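Local structure of uncharacterized protein (3P02) at residues 10-14 with 54-58; 196-200 with 276-281. The protein is of unknown function but probably joins an E-set-like beta-sandwich domain to a BT_3044-like C-terminal beta domain. All blocks are in the same frame, centred on the assembly; numbering follows the deposited sequence.

Contact 1 of 2, residues 10-14 with 54-58; sequences KQLIS and DRLVS
The methyl tip of I13 meets that of V57, CD1 to CG2 at 3.6 Å, where two strands face each other without sharing backbone bonds; their nearest CA atoms, of I13 and V57, stay 8.1 Å apart. This is the tight part of the contact: both residues are buried, and V43 and V45 of strand 36-45 press on I13 while V128 and I98 pack against V57. On the more open side, where Q11 and R55 are partly exposed, R55 takes over. Its chain bends at chi2 (-70°) and chi3 (-81°), folding back so that the guanidinium runs alongside I13, whose CG1 lies over one face, 3.9 Å from NH2. The carbonyl of Q11 meets the edge of the same group. NH2 of R55 gives a nearly straight bond of 2.7 Å to Q11 O, within the carbonyl plane and on a lone pair, whereas NH1 adds a weak one to the same oxygen at 3.3 Å. NE forms a salt bridge with E130, so the guanidinium is fixed from two directions. A leucine in place of R55 would probably leave Q11 O and the E130 carboxylate without their charged partner and uncover one flank of I13. Apolar side chains meeting between two facing sheets are characteristic of a beta sandwich, consistent with the E-set clan of this domain.

Contact 2 of 2, residues 196-200 with 276-281; sequences YAGQR and FVDYTS. With EDO (1,2-ethanediol), chain D.
OD2 of D278 is gripped by two donors, S281 OG at 2.6 Å and R200 NH1 at 2.9 Å, at the place where the type I' beta turn from A197 to R200 packs against segment 276-281. The serine hydroxyl uses the syn lone pair; the arginine N-H instead comes from above the carboxylate plane, although OD2 lies in the plane of the guanidinium. The two flat groups are therefore turned 67° apart, and the second link of the salt bridge, R200 NH2 to D278 OD1, is weak. OD1 is occupied by the backbone N atoms of T280 and S281, an Asx turn and Asx motif that fold the chain around the carboxylate. With CG anti to the backbone N (chi1 176°), D278 holds its carboxylate out to the arginine. NH2 of R200 has a second salt bridge, to D206, and Y210 adds a cation-pi contact. NH1 also bonds back to G198 O at 3.0 Å, which ties the guanidinium to its own turn. Beneath this polar cluster the contact is apolar: F276 presents a ring face to A197, and its CZ lies 3.5 Å from G198 N, in a glycine of positive phi. A 1,2-ethanediol, probably from the crystallisation liquor, bridges the turn, with O1 bonded to G198 O and O2 to Q199 OE1. The methyl CB of A197 stands 3.9 Å above the centroid of the F276 ring, 3° off its normal.

Overall arrangement
Contacts 1 and 2 lie on opposite sides of the chain's centre, their own centres about 51 Å apart, and share no strand: contact 1 belongs to the DUF4973 range, contact 2 to the BT_3044-like range. The first is a buried meeting of a strand and the loop leading into it with a strand of another sheet. The second, only partly buried, joins a turn and a segment that both extend from strands of one large antiparallel sheet. Each pairs apolar packing with an arginine, but in 10-14 with 54-58 that arginine reaches a backbone carbonyl across the contact, whereas in 196-200 with 276-281 it reaches a carboxylate held by the backbone of its own loop. Both arginines have a further acidic partner outside the segments.

Contact 1 of 2, residues 10-14 with 54-58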
ATOM      1  N   LYS A  10      19.695 -27.970   0.864  1.00 43.46           N
ATOM      2  CA  LYS A  10      19.372 -27.571   2.235  1.00 43.75           C
ATOM      3  C   LYS A  10      20.678 -27.337   3.065  1.00 45.91           C
ATOM      4  O   LYS A  10      20.753 -27.663   4.264  1.00 47.02           O
ATOM      5  CB  LYS A  10      18.393 -28.542   2.915  1.00 47.20           C
ATOM      6  CG  LYS A  10      16.957 -28.306   2.459  1.00 64.17           C
ATOM      7  CD  LYS A  10      15.934 -28.619   3.532  1.00 78.05           C
ATOM      8  CE  LYS A  10      15.362 -30.010   3.409  1.00 90.57           C
ATOM      9  NZ  LYS A  10      13.997 -30.080   3.988  1.00100.62           N
ATOM     10  N   GLN A  11      21.684 -26.742   2.400  0.50 39.46           N
ATOM     11  CA  GLN A  11      22.958 -26.274   2.958  0.50 37.33           C
ATOM     12  C   GLN A  11      23.281 -24.932   2.278  0.50 35.77           C
ATOM     13  O   GLN A  11      24.293 -24.296   2.568  0.50 34.94           O
ATOM     14  CB  GLN A  11      24.103 -27.308   2.856  0.50 39.08           C
ATOM     15  CG  GLN A  11      24.396 -27.884   1.467  0.50 45.29           C
ATOM     16  CD  GLN A  11      25.375 -27.104   0.613  0.50 52.61           C
ATOM     17  OE1 GLN A  11      26.121 -26.227   1.077  0.50 47.81           O
ATOM     18  NE2 GLN A  11      25.428 -27.454  -0.666  0.50 35.80           N
ATOM     19  N   LEU A  12      22.375 -24.508   1.384  1.00 28.62           N
ATOM     20  CA  LEU A  12      22.444 -23.261   0.648  1.00 25.88           C
ATOM     21  C   LEU A  12      21.630 -22.183   1.354  1.00 26.07           C
ATOM     22  O   LEU A  12      21.015 -22.425   2.400  1.00 27.00           O
ATOM     23  CB  LEU A  12      22.006 -23.449  -0.811  1.00 25.66           C
ATOM     24  CG  LEU A  12      22.842 -24.485  -1.628  1.00 31.33           C
ATOM     25  CD1 LEU A  12      22.238 -24.707  -3.002  1.00 32.24           C
ATOM     26  CD2 LEU A  12      24.309 -24.064  -1.754  1.00 33.03           C
ATOM     27  N   ILE A  13      21.680 -20.980   0.804  1.00 19.58           N
ATOM     28  CA  ILE A  13      21.110 -19.806   1.458  1.00 17.16           C
ATOM     29  C   ILE A  13      19.765 -19.421   0.867  1.00 18.17           C
ATOM     30  O   ILE A  13      19.539 -19.582  -0.324  1.00 16.47           O
ATOM     31  CB  ILE A  13      22.164 -18.695   1.350  1.00 19.40           C
ATOM     32  CG1 ILE A  13      23.478 -19.170   2.060  1.00 20.90           C
ATOM     33  CG2 ILE A  13      21.671 -17.362   1.927  1.00 18.29           C
ATOM     34  CD1 ILE A  13      24.630 -18.514   1.645  1.00 29.36           C
ATOM     35  N   SER A  14      18.857 -18.936   1.722  1.00 14.69           N
ATOM     36  CA  SER A  14      17.523 -18.567   1.281  1.00 14.98           C
ATOM     37  C   SER A  14      17.017 -17.364   2.041  1.00 17.10           C
ATOM     38  O   SER A  14      17.658 -16.934   3.010  1.00 17.74           O
ATOM     39  CB  SER A  14      16.573 -19.737   1.506  1.00 18.61           C
ATOM     40  OG  SER A  14      16.496 -20.055   2.884  1.00 23.13           O
ATOM     41  N   ASP A  54      33.495 -19.230   5.460  1.00 26.79           N
ATOM     42  CA  ASP A  54      32.724 -17.984   5.294  1.00 24.80           C
ATOM     43  C   ASP A  54      32.011 -18.010   3.954  1.00 27.36           C
ATOM     44  O   ASP A  54      32.555 -18.528   2.969  1.00 27.93           O
ATOM     45  CB  ASP A  54      33.616 -16.743   5.396  1.00 25.81           C
ATOM     46  CG  ASP A  54      34.094 -16.368   6.786  1.00 26.73           C
ATOM     47  OD1 ASP A  54      33.853 -17.153   7.745  1.00 24.69           O
ATOM     48  OD2 ASP A  54      34.732 -15.317   6.917  1.00 31.07           O
ATOM     49  N   ARG A  55      30.771 -17.514   3.923  1.00 20.71           N
ATOM     50  CA  ARG A  55      29.966 -17.518   2.697  1.00 19.85           C
ATOM     51  C   ARG A  55      29.924 -16.137   2.104  1.00 23.86           C
ATOM     52  O   ARG A  55      29.563 -15.207   2.816  1.00 23.08           O
ATOM     53  CB  ARG A  55      28.510 -17.988   2.984  1.00 18.50           C
ATOM     54  CG  ARG A  55      28.361 -19.281   3.817  1.00 25.70           C
ATOM     55  CD  ARG A  55      28.793 -20.548   3.094  1.00 28.40           C
ATOM     56  NE  ARG A  55      27.729 -21.028   2.204  1.00 32.05           N
ATOM     57  CZ  ARG A  55      26.798 -21.916   2.545  1.00 39.98           C
ATOM     58  NH1 ARG A  55      26.799 -22.458   3.756  1.00 31.87           N
ATOM     59  NH2 ARG A  55      25.871 -22.283   1.671  1.00 26.24           N
ATOM     60  N   LEU A  56      30.269 -15.984   0.813  1.00 22.48           N
ATOM     61  CA  LEU A  56      30.108 -14.692   0.155  1.00 23.61           C
ATOM     62  C   LEU A  56      28.810 -14.774  -0.663  1.00 24.72           C
ATOM     63  O   LEU A  56      28.690 -15.507  -1.648  1.00 23.98           O
ATOM     64  CB  LEU A  56      31.328 -14.261  -0.670  1.00 25.35           C
ATOM     65  CG  LEU A  56      31.292 -12.826  -1.257  1.00 31.52           C
ATOM     66  CD1 LEU A  56      31.192 -11.750  -0.161  1.00 32.00           C
ATOM     67  CD2 LEU A  56      32.528 -12.561  -2.111  1.00 37.64           C
ATOM     68  N   VAL A  57      27.805 -14.056  -0.178  1.00 20.43           N
ATOM     69  CA  VAL A  57      26.460 -14.099  -0.722  1.00 20.20           C
ATOM     70  C   VAL A  57      26.199 -12.903  -1.612  1.00 20.66           C
ATOM     71  O   VAL A  57      26.645 -11.803  -1.280  1.00 19.66           O
ATOM     72  CB  VAL A  57      25.480 -14.126   0.486  1.00 25.77           C
ATOM     73  CG1 VAL A  57      24.081 -14.426   0.029  1.00 26.32           C
ATOM     74  CG2 VAL A  57      25.922 -15.172   1.514  1.00 25.97           C
ATOM     75  N   SER A  58      25.512 -13.135  -2.749  1.00 14.89           N
ATOM     76  CA  SER A  58      25.152 -12.051  -3.660  0.50 13.99           C
ATOM     77  C   SER A  58      23.642 -11.890  -3.707  1.00 17.05           C
ATOM     78  O   SER A  58      22.902 -12.874  -3.583  1.00 17.49           O
ATOM     79  CB  SER A  58      25.713 -12.272  -5.062  0.50 18.12           C
ATOM     80  OG  SER A  58      24.935 -13.155  -5.846  0.50 27.68           O
TER

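Contact 2 of 2, residues 196-200 with 276-281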
ATOM      1  N   TYR A 196     -10.730   6.806  -5.171  1.00  7.67           N
ATOM      2  CA  TYR A 196     -11.306   6.816  -6.509  1.00  8.49           C
ATOM      3  C   TYR A 196     -12.820   7.012  -6.457  1.00 10.92           C
ATOM      4  O   TYR A 196     -13.504   6.326  -5.703  1.00 10.03           O
ATOM      5  CB  TYR A 196     -11.023   5.490  -7.250  1.00  9.91           C
ATOM      6  CG  TYR A 196      -9.559   5.129  -7.352  1.00  8.98           C
ATOM      7  CD1 TYR A 196      -8.686   5.882  -8.135  1.00  9.75           C
ATOM      8  CD2 TYR A 196      -9.046   4.028  -6.667  1.00 10.56           C
ATOM      9  CE1 TYR A 196      -7.327   5.554  -8.224  1.00  8.97           C
ATOM     10  CE2 TYR A 196      -7.705   3.665  -6.782  1.00 11.04           C
ATOM     11  CZ  TYR A 196      -6.850   4.430  -7.560  1.00  9.38           C
ATOM     12  OH  TYR A 196      -5.537   4.052  -7.644  1.00 10.57           O
ATOM     13  N   ALA A 197     -13.334   7.898  -7.304  1.00  8.77           N
ATOM     14  CA  ALA A 197     -14.761   8.076  -7.446  1.00  8.18           C
ATOM     15  C   ALA A 197     -15.380   6.893  -8.241  1.00 10.34           C
ATOM     16  O   ALA A 197     -14.651   6.125  -8.895  1.00 10.17           O
ATOM     17  CB  ALA A 197     -15.043   9.388  -8.183  1.00  8.99           C
ATOM     18  N   GLY A 198     -16.720   6.795  -8.214  1.00 10.06           N
ATOM     19  CA  GLY A 198     -17.439   5.829  -9.048  1.00 10.54           C
ATOM     20  C   GLY A 198     -17.148   4.356  -8.869  1.00 14.52           C
ATOM     21  O   GLY A 198     -17.145   3.597  -9.854  1.00 14.58           O
ATOM     22  N   GLN A 199     -16.928   3.948  -7.615  1.00 12.07           N
ATOM     23  CA  GLN A 199     -16.680   2.560  -7.194  1.00 13.24           C
ATOM     24  C   GLN A 199     -15.346   2.000  -7.702  1.00 16.54           C
ATOM     25  O   GLN A 199     -15.081   0.807  -7.531  1.00 16.70           O
ATOM     26  CB  GLN A 199     -17.837   1.626  -7.587  1.00 15.61           C
ATOM     27  CG  GLN A 199     -19.023   1.774  -6.681  1.00 24.10           C
ATOM     28  CD  GLN A 199     -19.977   0.625  -6.821  1.00 32.74           C
ATOM     29  OE1 GLN A 199     -20.426   0.307  -7.920  1.00 25.54           O
ATOM     30  NE2 GLN A 199     -20.332   0.011  -5.700  1.00 23.51           N
ATOM     31  N   ARG A 200     -14.473   2.860  -8.246  1.00 11.13           N
ATOM     32  CA  ARG A 200     -13.170   2.383  -8.707  1.00 11.22           C
ATOM     33  C   ARG A 200     -12.302   1.961  -7.507  1.00 13.99           C
ATOM     34  O   ARG A 200     -12.453   2.445  -6.374  1.00 11.73           O
ATOM     35  CB  ARG A 200     -12.444   3.452  -9.563  1.00  9.42           C
ATOM     36  CG  ARG A 200     -12.706   3.361 -11.081  1.00 11.06           C
ATOM     37  CD  ARG A 200     -14.192   3.445 -11.432  1.00 13.67           C
ATOM     38  NE  ARG A 200     -14.385   3.504 -12.872  1.00 14.78           N
ATOM     39  CZ  ARG A 200     -15.528   3.853 -13.458  1.00 16.56           C
ATOM     40  NH1 ARG A 200     -16.614   4.099 -12.727  1.00 14.84           N
ATOM     41  NH2 ARG A 200     -15.607   3.920 -14.778  1.00 15.37           N
ATOM     42  N   PHE A 276     -19.516  14.292 -10.615  1.00  8.67           N
ATOM     43  CA  PHE A 276     -18.469  13.812 -11.508  1.00  8.49           C
ATOM     44  C   PHE A 276     -19.135  13.006 -12.576  1.00 11.46           C
ATOM     45  O   PHE A 276     -20.281  12.576 -12.412  1.00  9.29           O
ATOM     46  CB  PHE A 276     -17.384  13.001 -10.786  1.00  8.50           C
ATOM     47  CG  PHE A 276     -17.828  11.605 -10.459  1.00  9.74           C
ATOM     48  CD1 PHE A 276     -18.612  11.349  -9.330  1.00  9.59           C
ATOM     49  CD2 PHE A 276     -17.481  10.534 -11.294  1.00  9.61           C
ATOM     50  CE1 PHE A 276     -19.070  10.055  -9.072  1.00 11.39           C
ATOM     51  CE2 PHE A 276     -17.964   9.250 -11.046  1.00 11.78           C
ATOM     52  CZ  PHE A 276     -18.740   9.014  -9.930  1.00 11.18           C
ATOM     53  N   VAL A 277     -18.405  12.759 -13.660  1.00  9.20           N
ATOM     54  CA  VAL A 277     -18.933  11.999 -14.774  0.50  9.09           C
ATOM     55  C   VAL A 277     -18.165  10.682 -14.924  1.00 11.75           C
ATOM     56  O   VAL A 277     -16.921  10.690 -14.863  1.00 11.27           O
ATOM     57  CB  VAL A 277     -18.822  12.870 -16.062  0.50 13.51           C
ATOM     58  CG1 VAL A 277     -19.204  12.085 -17.311  0.50 13.64           C
ATOM     59  CG2 VAL A 277     -19.665  14.139 -15.946  0.50 13.18           C
ATOM     60  N   ASP A 278     -18.887   9.593 -15.163  1.00  9.99           N
ATOM     61  CA  ASP A 278     -18.304   8.310 -15.492  1.00  9.78           C
ATOM     62  C   ASP A 278     -18.387   8.247 -17.020  1.00 12.31           C
ATOM     63  O   ASP A 278     -19.483   8.076 -17.576  1.00 14.01           O
ATOM     64  CB  ASP A 278     -19.054   7.162 -14.819  1.00 10.34           C
ATOM     65  CG  ASP A 278     -18.546   5.790 -15.219  1.00 12.30           C
ATOM     66  OD1 ASP A 278     -17.874   5.675 -16.298  1.00 13.96           O
ATOM     67  OD2 ASP A 278     -18.819   4.823 -14.480  1.00 16.37           O
ATOM     68  N   TYR A 279     -17.265   8.470 -17.710  1.00  9.74           N
ATOM     69  CA  TYR A 279     -17.276   8.509 -19.172  1.00 10.26           C
ATOM     70  C   TYR A 279     -16.628   7.248 -19.771  1.00 13.63           C
ATOM     71  O   TYR A 279     -16.303   7.234 -20.958  1.00 13.97           O
ATOM     72  CB  TYR A 279     -16.562   9.807 -19.656  1.00 10.27           C
ATOM     73  CG  TYR A 279     -15.099   9.886 -19.259  1.00 10.66           C
ATOM     74  CD1 TYR A 279     -14.720  10.330 -17.992  1.00 11.55           C
ATOM     75  CD2 TYR A 279     -14.088   9.545 -20.162  1.00 10.85           C
ATOM     76  CE1 TYR A 279     -13.382  10.365 -17.611  1.00 11.72           C
ATOM     77  CE2 TYR A 279     -12.747   9.624 -19.808  1.00 11.08           C
ATOM     78  CZ  TYR A 279     -12.396  10.043 -18.532  1.00 11.11           C
ATOM     79  OH  TYR A 279     -11.069  10.101 -18.161  1.00 11.58           O
ATOM     80  N   THR A 280     -16.408   6.184 -18.943  1.00 11.27           N
ATOM     81  CA  THR A 280     -15.709   5.000 -19.455  1.00 13.27           C
ATOM     82  C   THR A 280     -16.433   3.676 -19.189  1.00 18.72           C
ATOM     83  O   THR A 280     -16.108   2.708 -19.880  1.00 18.72           O
ATOM     84  CB  THR A 280     -14.275   4.925 -18.858  1.00 13.05           C
ATOM     85  OG1 THR A 280     -14.362   4.975 -17.430  1.00 11.67           O
ATOM     86  CG2 THR A 280     -13.369   6.075 -19.336  1.00 14.23           C
ATOM     87  N   SER A 281     -17.365   3.598 -18.211  1.00 15.58           N
ATOM     88  CA  SER A 281     -18.060   2.316 -17.914  1.00 16.03           C
ATOM     89  C   SER A 281     -18.966   1.848 -19.027  1.00 20.05           C
ATOM     90  O   SER A 281     -19.068   0.635 -19.274  1.00 19.76           O
ATOM     91  CB  SER A 281     -18.944   2.445 -16.675  1.00 17.05           C
ATOM     92  OG  SER A 281     -18.155   2.552 -15.513  1.00 24.80           O
TER
HETATM   93  C1  EDO D   3     -19.923   2.669 -11.536  1.00 50.21           C
HETATM   94  O1  EDO D   3     -18.684   2.054 -11.166  1.00 52.36           O
HETATM   95  C2  EDO D   3     -20.798   2.882 -10.307  1.00 48.52           C
HETATM   96  O2  EDO D   3     -21.434   1.650  -9.943  1.00 51.03           O